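Long-range contact in De novo protein based on the inhibitor Amoebiasin-1 (Entamoeba histolytica, PDB 5SWK), which probably inhibits cysteine proteases as a chagasin-type (family I42) inhibitor, in a designed form in which subunits assemble with one another: residues M4-E8 against K23-H28. Numbering follows the deposited sequence. Where two conformers were deposited one is given.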
# COMPACT_ATOMS: atom_id res chain seq x y z
N MET D 4 23.39 -6.79 -24.96
CA MET D 4 24.19 -6.35 -23.82
C MET D 4 23.30 -5.99 -22.63
O MET D 4 23.37 -6.63 -21.58
CB MET D 4 25.06 -5.15 -24.21
CG MET D 4 26.34 -5.53 -24.94
SD MET D 4 27.16 -4.11 -25.69
CE MET D 4 28.34 -4.94 -26.77
N SER D 5 22.46 -4.97 -22.80
CA SER D 5 21.55 -4.56 -21.74
C SER D 5 20.11 -4.77 -22.16
O SER D 5 19.78 -4.66 -23.34
CB SER D 5 21.79 -3.09 -21.36
OG SER D 5 21.58 -2.25 -22.48
N LEU D 6 19.25 -5.08 -21.20
CA LEU D 6 17.83 -5.28 -21.48
C LEU D 6 17.09 -3.96 -21.36
O LEU D 6 17.48 -3.09 -20.59
CB LEU D 6 17.22 -6.31 -20.54
CG LEU D 6 17.76 -7.75 -20.54
CD1 LEU D 6 18.18 -8.19 -21.93
CD2 LEU D 6 18.91 -7.87 -19.57
N THR D 7 16.02 -3.82 -22.14
CA THR D 7 15.20 -2.62 -22.09
C THR D 7 13.74 -3.02 -22.07
O THR D 7 13.42 -4.20 -21.89
CB THR D 7 15.47 -1.69 -23.29
OG1 THR D 7 15.17 -2.38 -24.51
CG2 THR D 7 16.92 -1.24 -23.31
N GLU D 8 12.85 -2.05 -22.27
CA GLU D 8 11.41 -2.30 -22.23
C GLU D 8 10.98 -3.44 -23.16
O GLU D 8 10.03 -4.16 -22.86
CB GLU D 8 10.64 -1.02 -22.59
CG GLU D 8 10.68 0.07 -21.51
CD GLU D 8 11.90 0.99 -21.60
OE1 GLU D 8 12.87 0.67 -22.33
OE2 GLU D 8 11.89 2.04 -20.93
N LYS D 23 24.07 -8.31 -14.90
CA LYS D 23 23.43 -7.87 -16.13
C LYS D 23 22.69 -6.58 -15.82
O LYS D 23 22.37 -6.31 -14.66
CB LYS D 23 22.48 -8.93 -16.68
CG LYS D 23 23.17 -10.06 -17.43
CD LYS D 23 23.49 -9.69 -18.87
CE LYS D 23 22.22 -9.53 -19.69
NZ LYS D 23 22.49 -9.20 -21.12
N GLU D 24 22.42 -5.80 -16.85
CA GLU D 24 21.80 -4.50 -16.66
C GLU D 24 20.48 -4.33 -17.39
O GLU D 24 20.37 -4.60 -18.58
CB GLU D 24 22.78 -3.41 -17.09
CG GLU D 24 22.31 -2.00 -16.80
CD GLU D 24 23.43 -0.98 -16.94
OE1 GLU D 24 24.06 -0.94 -18.01
OE2 GLU D 24 23.68 -0.24 -15.96
N ILE D 25 19.48 -3.88 -16.64
CA ILE D 25 18.19 -3.48 -17.20
C ILE D 25 18.13 -1.96 -17.21
O ILE D 25 18.47 -1.32 -16.21
CB ILE D 25 17.01 -4.04 -16.39
CG1 ILE D 25 17.16 -5.55 -16.19
CG2 ILE D 25 15.69 -3.69 -17.05
CD1 ILE D 25 16.19 -6.11 -15.16
N ILE D 26 17.73 -1.37 -18.33
CA ILE D 26 17.62 0.08 -18.40
C ILE D 26 16.22 0.47 -18.85
O ILE D 26 15.75 0.03 -19.90
CB ILE D 26 18.67 0.68 -19.36
CG1 ILE D 26 20.08 0.21 -18.99
CG2 ILE D 26 18.58 2.20 -19.34
CD1 ILE D 26 21.17 0.71 -19.92
N LEU D 27 15.55 1.28 -18.04
CA LEU D 27 14.18 1.68 -18.34
C LEU D 27 14.03 3.18 -18.21
O LEU D 27 14.53 3.77 -17.26
CB LEU D 27 13.20 0.97 -17.40
CG LEU D 27 13.28 -0.55 -17.33
CD1 LEU D 27 12.52 -1.05 -16.13
CD2 LEU D 27 12.72 -1.16 -18.60
N HIS D 28 13.35 3.80 -19.16
CA HIS D 28 13.15 5.24 -19.07
C HIS D 28 12.14 5.54 -17.97
O HIS D 28 11.20 4.77 -17.74
CB HIS D 28 12.68 5.85 -20.39
CG HIS D 28 12.66 7.35 -20.39
ND1 HIS D 28 13.76 8.11 -20.75
CD2 HIS D 28 11.69 8.23 -20.05
CE1 HIS D 28 13.46 9.39 -20.64
NE2 HIS D 28 12.21 9.49 -20.22
O HOH W 1 24.26 -5.93 -19.15
O HOH W 2 15.27 2.00 -21.85
O HOH W 3 9.68 2.80 -19.26
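Leu6 pairs in parallel with Ile25 at the edge of the sheet: Leu6 N gives a hydrogen bond of 2.9 Å to Glu24 O, and Leu6 O takes one from Ile26 N at an N-H...O angle of 167°. Beyond Leu6 the two backbones no longer bond directly to each other. Thr7 CA still lies against Ile26 O as a CA-H...O contact, while Thr7 N turns to Asn10 OD1.

At one end, in the conformer described, the Lys23 chain bends at chi2 and chi3 and brings Lys23 NZ 2.8 Å from Met4 O. The ammonium sits above the carbonyl plane, 49° out of it. In this conformer Leu6 also lies across the lysine chain at about a right angle, with Leu6 CD2 3.7 Å from Lys23 CE. Met4 O also accepts a water proton, and that water in turn accepts from Glu24 N. On the other face, Ile26 CD1 touches Ser5 OG and CB.

At the far end, Glu8 folds back toward the strand through its chi2 of 86°. Its OE2 accepts from His28 N at 2.9 Å, met on the syn side but tilted somewhat out of the carboxylate plane, and a water joins the same oxygen to His28 O. A second water links Glu8 OE1 to Ile26 O. The glutamate chain crosses Leu27 obliquely, and Glu8 CG lies 3.8 Å from Leu27 CD2.

On the other edge of strand 22-29 the sheet continues with antiparallel strand 65-73, through backbone bonds such as that of Ile25 with Ile69. Ile25 and Leu27 also pack on Phe103 of the second subunit. Segment 4-8 thus adds a short parallel strand at the outer edge of this chagasin-family (I42) sheet within the chain. Two direct backbone bonds hold it, while a lysine in one of its conformers, a carboxylate and three waters serve the backbone polar groups on either side.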